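Local coordinates for protein polycyclic ketone monooxygenase (Myceliophthora thermophila, PDB 5MQ6) that uses FAD and NADPH to insert one oxygen atom beside the carbonyl of ketones, polycyclic ones above all, giving esters or lactones with high enantioselectivity, at residues K151-A156 / G309-D314; A567-T572 / K647-S652; H371-P376 / M584-W589. All blocks are in the same frame, centred on the assembly; numbering follows the deposited sequence.

Contact 1 of 3, residues K151-A156 / G309-D314; sequences KSKYAA and GQRPTD
A lone beta bridge between two antiparallel loops, Ser-152 facing Pro-312, joins the loop 151-156, ahead of helix 157-170, to the loop ahead of helix 315-322, near the FAD site of this Baeyer-Villiger monooxygenase. Backbone bonds flank the bridge. Lys-153 N reaches Arg-311 O at 2.8 Å, and Thr-313 N reaches Lys-151 O at 3.0 Å, the donor standing well above the carbonyl plane. Beyond them the amide of Gln-310 takes the place of a further backbone partner for Tyr-154: OE1 accepts from Tyr-154 N at 3.1 Å, while NE2 donates to Tyr-154 O at 2.9 Å, in the carbonyl plane and on a lone pair. A bend at chi2 (68°) brings CD back toward the other loop, and Arg-311 N also donates to OE1, so three bonds fix the rotation of the amide. The side chains of Tyr-154 and Gln-310 slide past each other in opposite directions, ring and amide planes 36° apart, with Lys-153 CG over one ring face and Gln-310 CA in plane at the edge. The Tyr-154 side chain lies about 7 Å from the bound FAD. Its hydroxyl bonds to Asp-354, and Lys-153 NZ forms a salt bridge with Glu-135. A water bridges the two loops, donating to Tyr-154 OH and Gly-309 O, 3.0 Å from each.

Contact 2 of 3, residues A567-T572 / K647-S652; sequences ALVEVT and KGFDIS
The ring of Phe-649, the one aromatic group in this two-stranded antiparallel sheet, is met obliquely by Val-569 CG1 and by the backbone of strand 567-571 at Glu-570 C and Val-571 N. A chi1 of -76° sets its CG beside the backbone N, and from there CD1 carries the contact, 3.5 Å from Val-569 CG1. Val-571 CB approaches the neighbouring CE1. On the same side of the sheet Ile-651 lies beside Val-569, both pointing the same way, with CD1 3.9 Å from Val-569 CG1. Helix 541-562 backs this apolar side through Val-555 and Ala-559, while Tyr-218 touches Val-569.

The axes of strands 567-571 and 649-652 run antiparallel, 167° between their N-to-C directions. Leu-568 with Ser-652 and Glu-570 with Asp-650 are hydrogen-bonded pairs, each with two N-H to O bonds; the straightest runs from Leu-568 N to Ser-652 O (2.9 Å, 178° at the hydrogen). Val-569 with Ile-651 and Val-571 with Phe-649 are the non-hydrogen-bonded pairs between and beyond them, where CA-H groups point at carbonyl oxygens. Past the last pair, Thr-572 N still reaches Gly-648 O at 2.9 Å. The OG1 of Thr-572 caps the following helix at Ala-575 N.

The other side is mixed: Leu-568 sits there beside Ser-652 OG, with Glu-570 and Asp-650. A water lies 2.8 Å from Leu-568 O, and 2.9 Å from both Asp-650 OD1 and Ser-652 OG. Glu-570 turns to Arg-499 and Gly-523 N. Carbon contacts on the Val-569, Phe-649 and Ile-651 side thus meet helix 541-562; on the opposite side the carboxylates of Glu-570 and Asp-650 do not touch, and the salt bridge to Arg-499 would be expected to offset some of their combined negative charge.

Contact 3 of 3, residues H371-P376 / M584-W589; sequences HGIVEP and MKHAGW
Val-374 and Trp-589 cross at about a right angle, and their meeting is the centre of this contact. The valine points toward the other segment and sets CG2 3.8 Å from CE3 on the benzene part of the indole, approaching it obliquely. A chi1 of -166° puts CG of Trp-589 anti to the backbone N, and the indole that it carries comes to the valine. The other methyl, CG1, meets the backbone of Gly-588 instead, 4.0 Å from its O, while CB is 3.9 Å from Gly-588 C. Gly-588 has no side chain, and a CB at this position would lie tight against Val-374 O.

Farther round the indole, His-371 CB lies at the edge, near the plane, 4.3 Å from CH2, and Gly-372 O comes obliquely to CZ3. The indole N-H is turned to Ser-363 O, and the imidazole of His-371 bonds to Asp-342.

Ile-373 covers the other end of the contact. Its side chain crosses that of His-586 obliquely, CD1 lying 4.1 Å from CE1, and CG2 touches Lys-585 O at 3.5 Å. His-586 is gripped on both nitrogens, by Ser-627 at ND1 and Glu-582 at NE2, which fixes the ring that the isoleucine meets.

No direct hydrogen bond joins the segments. A single water does so, donating to Val-374 O at 2.7 Å and to Lys-585 O at 2.9 Å. Helix 378-406 lies alongside, Ile-381 and His-384 touching Val-374. The arrangement is that of a loop ahead of a long helix packing on the C-terminal end of another helix, 573-585, and the turn that follows it, away from the cofactor sites.

From the N terminus, contact 1 comes first: it closes a loop of 152 residues that includes strands 271-275 and 294-299 of the five-stranded parallel sheet, joining the loop before helix 157-170 to that before helix 315-322. Contact 3 opens next, at 371-376, and closes 207 residues later at 584-589, linking the loop before helix 378-406 to the end of helix 573-585. Contact 2 opens at 567-572, inside that span, and closes at 647-652, beyond it, so contacts 2 and 3 cross, whereas contact 1 precedes both in series. Strand 567-571 leads directly into helix 573-585, connecting the crossed pair, whose nearest atoms are about 13 Å apart.

Contact 1 of 3, residues K151-A156 / G309-D314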
loop_
_atom_site.group_PDB
_atom_site.type_symbol
_atom_site.label_atom_id
_atom_site.label_comp_id
_atom_site.label_asym_id
_atom_site.label_seq_id
_atom_site.Cartn_x
_atom_site.Cartn_y
_atom_site.Cartn_z
ATOM N N LYS A 151 6.539 -7.503 20.349
ATOM C CA LYS A 151 7.378 -8.634 20.781
ATOM C C LYS A 151 8.765 -8.652 20.141
ATOM O O LYS A 151 9.688 -9.163 20.720
ATOM C CB LYS A 151 6.703 -9.952 20.474
ATOM C CG LYS A 151 5.464 -10.221 21.338
ATOM C CD LYS A 151 4.569 -11.270 20.697
ATOM C CE LYS A 151 3.304 -11.539 21.543
ATOM N NZ LYS A 151 2.208 -12.180 20.751
ATOM N N SER A 152 8.865 -8.106 18.941
ATOM C CA SER A 152 10.084 -8.113 18.099
ATOM C C SER A 152 10.290 -6.776 17.360
ATOM O O SER A 152 9.401 -5.842 17.376
ATOM C CB SER A 152 9.982 -9.221 17.087
ATOM O OG SER A 152 9.801 -10.472 17.746
ATOM N N LYS A 153 11.451 -6.688 16.720
ATOM C CA LYS A 153 11.776 -5.534 15.874
ATOM C C LYS A 153 10.834 -5.370 14.660
ATOM O O LYS A 153 10.575 -4.285 14.298
ATOM C CB LYS A 153 13.222 -5.507 15.382
ATOM C CG LYS A 153 13.563 -4.136 14.770
ATOM C CD LYS A 153 14.934 -3.631 15.152
ATOM C CE LYS A 153 15.407 -2.397 14.426
ATOM N NZ LYS A 153 15.406 -1.181 15.338
ATOM N N TYR A 154 10.420 -6.468 14.071
ATOM C CA TYR A 154 9.522 -6.580 12.964
ATOM C C TYR A 154 8.381 -7.507 13.434
ATOM O O TYR A 154 8.591 -8.673 13.844
ATOM C CB TYR A 154 10.230 -7.145 11.755
ATOM C CG TYR A 154 11.436 -6.263 11.441
ATOM C CD1 TYR A 154 11.245 -4.915 10.965
ATOM C CD2 TYR A 154 12.731 -6.682 11.728
ATOM C CE1 TYR A 154 12.304 -4.060 10.770
ATOM C CE2 TYR A 154 13.791 -5.792 11.575
ATOM C CZ TYR A 154 13.590 -4.525 11.061
ATOM O OH TYR A 154 14.622 -3.677 10.893
ATOM N N ALA A 155 7.169 -6.994 13.333
ATOM C CA ALA A 155 5.971 -7.757 13.699
ATOM C C ALA A 155 5.529 -8.760 12.672
ATOM O O ALA A 155 5.483 -8.478 11.470
ATOM C CB ALA A 155 4.798 -6.770 13.990
ATOM N N ALA A 156 5.105 -9.930 13.153
ATOM C CA ALA A 156 4.458 -10.947 12.293
ATOM C C ALA A 156 2.914 -10.642 12.141
ATOM O O ALA A 156 2.342 -9.902 12.927
ATOM C CB ALA A 156 4.677 -12.338 12.848
ATOM N N GLY A 309 17.888 -8.352 10.006
ATOM C CA GLY A 309 18.186 -8.153 11.389
ATOM C C GLY A 309 17.050 -8.171 12.411
ATOM O O GLY A 309 16.939 -7.301 13.303
ATOM N N GLN A 310 16.237 -9.204 12.305
ATOM C CA GLN A 310 15.144 -9.462 13.237
ATOM C C GLN A 310 15.779 -9.747 14.569
ATOM O O GLN A 310 16.874 -10.319 14.606
ATOM C CB GLN A 310 14.275 -10.608 12.776
ATOM C CG GLN A 310 13.221 -11.059 13.795
ATOM C CD GLN A 310 12.132 -9.999 14.022
ATOM O OE1 GLN A 310 12.399 -8.849 14.413
ATOM N NE2 GLN A 310 10.885 -10.388 13.807
ATOM N N ARG A 311 15.094 -9.328 15.633
ATOM C CA ARG A 311 15.599 -9.240 16.973
ATOM C C ARG A 311 14.339 -9.207 17.908
ATOM O O ARG A 311 13.315 -8.546 17.596
ATOM C CB ARG A 311 16.317 -7.882 17.045
ATOM C CG ARG A 311 17.502 -7.727 17.927
ATOM C CD ARG A 311 18.018 -6.260 18.037
ATOM N NE ARG A 311 16.935 -5.334 18.325
ATOM C CZ ARG A 311 16.272 -5.195 19.492
ATOM N NH1 ARG A 311 16.658 -5.863 20.588
ATOM N NH2 ARG A 311 15.209 -4.349 19.579
ATOM N N PRO A 312 14.389 -9.903 19.053
ATOM C CA PRO A 312 13.321 -9.743 20.065
ATOM C C PRO A 312 13.383 -8.358 20.721
ATOM O O PRO A 312 14.418 -7.746 20.732
ATOM C CB PRO A 312 13.627 -10.871 21.073
ATOM C CG PRO A 312 15.108 -11.114 20.875
ATOM C CD PRO A 312 15.290 -11.022 19.395
ATOM N N THR A 313 12.279 -7.823 21.201
ATOM C CA THR A 313 12.295 -6.522 21.879
ATOM C C THR A 313 13.045 -6.714 23.222
ATOM O O THR A 313 12.796 -7.693 23.898
ATOM C CB THR A 313 10.835 -5.999 22.199
ATOM O OG1 THR A 313 10.138 -5.784 20.986
ATOM C CG2 THR A 313 10.844 -4.717 22.943
ATOM N N ASP A 314 13.900 -5.767 23.581
ATOM C CA ASP A 314 14.609 -5.755 24.867
ATOM C C ASP A 314 13.974 -4.793 25.843
ATOM O O ASP A 314 13.940 -3.590 25.569
ATOM C CB ASP A 314 16.077 -5.321 24.720
ATOM C CG ASP A 314 16.742 -5.145 26.084
ATOM O OD1 ASP A 314 16.748 -6.112 26.849
ATOM O OD2 ASP A 314 17.179 -4.034 26.439
HETATM O O HOH W 1 15.834 -2.363 17.935
HETATM O O HOH W 2 17.109 -4.530 12.303
#

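Contact 2 of 3, residues A567-T572 / K647-S652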
loop_
_atom_site.group_PDB
_atom_site.type_symbol
_atom_site.label_atom_id
_atom_site.label_comp_id
_atom_site.label_asym_id
_atom_site.label_seq_id
_atom_site.Cartn_x
_atom_site.Cartn_y
_atom_site.Cartn_z
ATOM N N ALA A 567 -21.739 20.555 10.190
ATOM C CA ALA A 567 -21.153 21.309 9.064
ATOM C C ALA A 567 -21.256 20.686 7.735
ATOM O O ALA A 567 -21.228 19.417 7.558
ATOM C CB ALA A 567 -19.695 21.668 9.386
ATOM N N LEU A 568 -21.290 21.595 6.767
ATOM C CA LEU A 568 -21.090 21.260 5.407
ATOM C C LEU A 568 -19.784 21.908 4.997
ATOM O O LEU A 568 -19.717 23.126 4.977
ATOM C CB LEU A 568 -22.281 21.776 4.594
ATOM C CG LEU A 568 -22.242 21.418 3.115
ATOM C CD1 LEU A 568 -22.367 19.903 2.929
ATOM C CD2 LEU A 568 -23.316 22.151 2.354
ATOM N N VAL A 569 -18.806 21.095 4.573
ATOM C CA VAL A 569 -17.468 21.515 4.352
ATOM C C VAL A 569 -17.057 21.122 2.979
ATOM O O VAL A 569 -17.027 19.919 2.671
ATOM C CB VAL A 569 -16.510 20.730 5.291
ATOM C CG1 VAL A 569 -15.100 21.244 5.105
ATOM C CG2 VAL A 569 -16.917 20.917 6.706
ATOM N N GLU A 570 -16.642 22.097 2.163
ATOM C CA GLU A 570 -16.384 21.834 0.732
ATOM C C GLU A 570 -15.270 22.708 0.260
ATOM O O GLU A 570 -15.356 23.925 0.390
ATOM C CB GLU A 570 -17.609 22.151 -0.148
ATOM C CG GLU A 570 -17.430 21.575 -1.533
ATOM C CD GLU A 570 -18.614 21.727 -2.460
ATOM O OE1 GLU A 570 -19.664 22.183 -2.027
ATOM O OE2 GLU A 570 -18.479 21.386 -3.632
ATOM N N VAL A 571 -14.193 22.102 -0.216
ATOM C CA VAL A 571 -13.098 22.921 -0.782
ATOM C C VAL A 571 -13.605 23.704 -2.048
ATOM O O VAL A 571 -14.421 23.178 -2.859
ATOM C CB VAL A 571 -11.855 22.117 -1.139
ATOM C CG1 VAL A 571 -12.075 21.115 -2.258
ATOM C CG2 VAL A 571 -10.673 23.045 -1.518
ATOM N N THR A 572 -13.096 24.903 -2.222
ATOM C CA THR A 572 -13.478 25.645 -3.445
ATOM C C THR A 572 -12.658 25.211 -4.693
ATOM O O THR A 572 -11.559 24.682 -4.587
ATOM C CB THR A 572 -13.296 27.146 -3.252
ATOM O OG1 THR A 572 -11.939 27.395 -2.984
ATOM C CG2 THR A 572 -14.115 27.666 -2.053
ATOM N N LYS A 647 -8.645 28.048 5.205
ATOM C CA LYS A 647 -8.569 28.878 4.018
ATOM C C LYS A 647 -8.835 28.034 2.807
ATOM O O LYS A 647 -8.276 26.955 2.717
ATOM C CB LYS A 647 -7.172 29.518 3.910
ATOM C CG LYS A 647 -7.091 30.373 2.643
ATOM C CD LYS A 647 -5.779 31.197 2.513
ATOM C CE LYS A 647 -5.728 31.989 1.207
ATOM N NZ LYS A 647 -4.311 32.193 0.742
ATOM N N GLY A 648 -9.643 28.531 1.871
ATOM C CA GLY A 648 -10.029 27.701 0.757
ATOM C C GLY A 648 -11.220 26.727 0.953
ATOM O O GLY A 648 -11.681 26.119 -0.012
ATOM N N PHE A 649 -11.773 26.598 2.167
ATOM C CA PHE A 649 -13.024 25.834 2.329
ATOM C C PHE A 649 -14.245 26.744 2.421
ATOM O O PHE A 649 -14.245 27.766 3.081
ATOM C CB PHE A 649 -13.003 24.971 3.579
ATOM C CG PHE A 649 -12.176 23.737 3.479
ATOM C CD1 PHE A 649 -12.706 22.560 2.950
ATOM C CD2 PHE A 649 -10.892 23.733 3.922
ATOM C CE1 PHE A 649 -11.915 21.397 2.869
ATOM C CE2 PHE A 649 -10.071 22.573 3.838
ATOM C CZ PHE A 649 -10.617 21.389 3.308
ATOM N N ASP A 650 -15.305 26.347 1.751
ATOM C CA ASP A 650 -16.619 26.887 1.968
ATOM C C ASP A 650 -17.193 26.114 3.173
ATOM O O ASP A 650 -17.322 24.883 3.132
ATOM C CB ASP A 650 -17.418 26.676 0.688
ATOM C CG ASP A 650 -18.833 27.317 0.730
ATOM O OD1 ASP A 650 -19.578 27.271 1.798
ATOM O OD2 ASP A 650 -19.201 27.837 -0.354
ATOM N N ILE A 651 -17.509 26.822 4.242
ATOM C CA ILE A 651 -18.069 26.239 5.491
ATOM C C ILE A 651 -19.466 26.828 5.622
ATOM O O ILE A 651 -19.671 28.020 5.404
ATOM C CB ILE A 651 -17.262 26.741 6.715
ATOM C CG1 ILE A 651 -15.803 26.349 6.654
ATOM C CG2 ILE A 651 -17.801 26.272 8.005
ATOM C CD1 ILE A 651 -15.529 24.871 6.602
ATOM N N SER A 652 -20.394 26.026 6.038
ATOM C CA SER A 652 -21.785 26.460 6.242
ATOM C C SER A 652 -22.457 25.404 7.069
ATOM O O SER A 652 -21.840 24.376 7.403
ATOM C CB SER A 652 -22.519 26.657 4.938
ATOM O OG SER A 652 -22.646 25.396 4.286
HETATM O O HOH W 3 -20.312 24.668 2.759
#

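Contact 3 of 3, residues H371-P376 / M584-W589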
loop_
_atom_site.group_PDB
_atom_site.type_symbol
_atom_site.label_atom_id
_atom_site.label_comp_id
_atom_site.label_asym_id
_atom_site.label_seq_id
_atom_site.Cartn_x
_atom_site.Cartn_y
_atom_site.Cartn_z
ATOM N N HIS A 371 17.260 19.737 -0.960
ATOM C CA HIS A 371 17.911 20.039 -2.193
ATOM C C HIS A 371 17.148 21.019 -3.034
ATOM O O HIS A 371 17.436 21.101 -4.194
ATOM C CB HIS A 371 18.165 18.763 -3.024
ATOM C CG HIS A 371 18.987 17.756 -2.322
ATOM N ND1 HIS A 371 20.363 17.789 -2.327
ATOM C CD2 HIS A 371 18.640 16.719 -1.538
ATOM C CE1 HIS A 371 20.825 16.789 -1.606
ATOM N NE2 HIS A 371 19.799 16.133 -1.105
ATOM N N GLY A 372 16.201 21.765 -2.496
ATOM C CA GLY A 372 15.404 22.715 -3.311
ATOM C C GLY A 372 14.362 22.012 -4.180
ATOM O O GLY A 372 14.058 20.858 -3.951
ATOM N N ILE A 373 13.863 22.726 -5.184
ATOM C CA ILE A 373 12.891 22.263 -6.130
ATOM C C ILE A 373 13.579 22.169 -7.454
ATOM O O ILE A 373 14.379 23.019 -7.794
ATOM C CB ILE A 373 11.707 23.246 -6.168
ATOM C CG1 ILE A 373 10.855 23.020 -4.899
ATOM C CG2 ILE A 373 10.873 23.057 -7.440
ATOM C CD1 ILE A 373 10.072 24.210 -4.391
ATOM N N VAL A 374 13.284 21.138 -8.213
ATOM C CA VAL A 374 13.989 20.928 -9.430
ATOM C C VAL A 374 13.369 21.824 -10.472
ATOM O O VAL A 374 12.203 21.748 -10.665
ATOM C CB VAL A 374 13.950 19.459 -9.851
ATOM C CG1 VAL A 374 14.506 19.272 -11.253
ATOM C CG2 VAL A 374 14.759 18.634 -8.852
ATOM N N GLU A 375 14.151 22.662 -11.143
ATOM C CA GLU A 375 13.617 23.484 -12.239
ATOM C C GLU A 375 13.361 22.625 -13.430
ATOM O O GLU A 375 14.102 21.723 -13.698
ATOM C CB GLU A 375 14.594 24.547 -12.665
ATOM C CG GLU A 375 14.786 25.638 -11.637
ATOM C CD GLU A 375 15.997 26.487 -12.012
ATOM O OE1 GLU A 375 16.024 27.025 -13.168
ATOM O OE2 GLU A 375 16.947 26.550 -11.182
ATOM N N PRO A 376 12.315 22.920 -14.186
ATOM C CA PRO A 376 11.960 21.995 -15.307
ATOM C C PRO A 376 12.629 22.248 -16.694
ATOM O O PRO A 376 11.971 22.159 -17.724
ATOM C CB PRO A 376 10.414 22.094 -15.366
ATOM C CG PRO A 376 10.079 23.405 -14.727
ATOM C CD PRO A 376 11.223 23.872 -13.858
ATOM N N MET A 584 2.176 20.827 -9.662
ATOM C CA MET A 584 2.850 20.907 -10.978
ATOM C C MET A 584 4.258 21.460 -10.830
ATOM O O MET A 584 5.213 20.947 -11.440
ATOM C CB MET A 584 2.107 21.814 -11.906
ATOM C CG MET A 584 0.810 21.249 -12.429
ATOM S SD MET A 584 0.011 22.523 -13.475
ATOM C CE MET A 584 -1.659 21.984 -13.507
ATOM N N LYS A 585 4.406 22.444 -9.928
ATOM C CA LYS A 585 5.716 23.037 -9.650
ATOM C C LYS A 585 6.761 21.999 -9.140
ATOM O O LYS A 585 7.978 22.206 -9.239
ATOM C CB LYS A 585 5.481 24.140 -8.663
ATOM C CG LYS A 585 6.676 24.947 -8.317
ATOM C CD LYS A 585 6.258 26.178 -7.560
ATOM C CE LYS A 585 6.289 25.964 -6.108
ATOM N NZ LYS A 585 5.649 27.159 -5.496
ATOM N N HIS A 586 6.278 20.916 -8.536
ATOM C CA HIS A 586 7.144 19.894 -7.962
ATOM C C HIS A 586 7.468 18.695 -8.869
ATOM O O HIS A 586 8.234 17.804 -8.444
ATOM C CB HIS A 586 6.484 19.378 -6.672
ATOM C CG HIS A 586 6.506 20.362 -5.562
ATOM N ND1 HIS A 586 7.465 20.354 -4.589
ATOM C CD2 HIS A 586 5.697 21.414 -5.276
ATOM C CE1 HIS A 586 7.223 21.329 -3.725
ATOM N NE2 HIS A 586 6.183 22.023 -4.152
ATOM N N ALA A 587 6.917 18.677 -10.103
ATOM C CA ALA A 587 6.912 17.521 -10.993
ATOM C C ALA A 587 8.319 17.124 -11.478
ATOM O O ALA A 587 8.610 15.945 -11.662
ATOM C CB ALA A 587 5.956 17.762 -12.171
ATOM N N GLY A 588 9.186 18.098 -11.623
ATOM C CA GLY A 588 10.583 17.860 -12.026
ATOM C C GLY A 588 11.310 16.887 -11.109
ATOM O O GLY A 588 12.078 16.081 -11.589
ATOM N N TRP A 589 11.014 16.906 -9.816
ATOM C CA TRP A 589 11.575 15.900 -8.908
ATOM C C TRP A 589 11.354 14.483 -9.452
ATOM O O TRP A 589 12.255 13.653 -9.425
ATOM C CB TRP A 589 11.017 16.023 -7.480
ATOM C CG TRP A 589 11.816 15.238 -6.547
ATOM C CD1 TRP A 589 11.679 13.917 -6.272
ATOM C CD2 TRP A 589 12.918 15.693 -5.780
ATOM N NE1 TRP A 589 12.644 13.514 -5.357
ATOM C CE2 TRP A 589 13.421 14.577 -5.056
ATOM C CE3 TRP A 589 13.550 16.943 -5.635
ATOM C CZ2 TRP A 589 14.536 14.665 -4.203
ATOM C CZ3 TRP A 589 14.635 17.044 -4.797
ATOM C CH2 TRP A 589 15.142 15.893 -4.100
HETATM O O HOH W 4 10.207 20.345 -9.462
#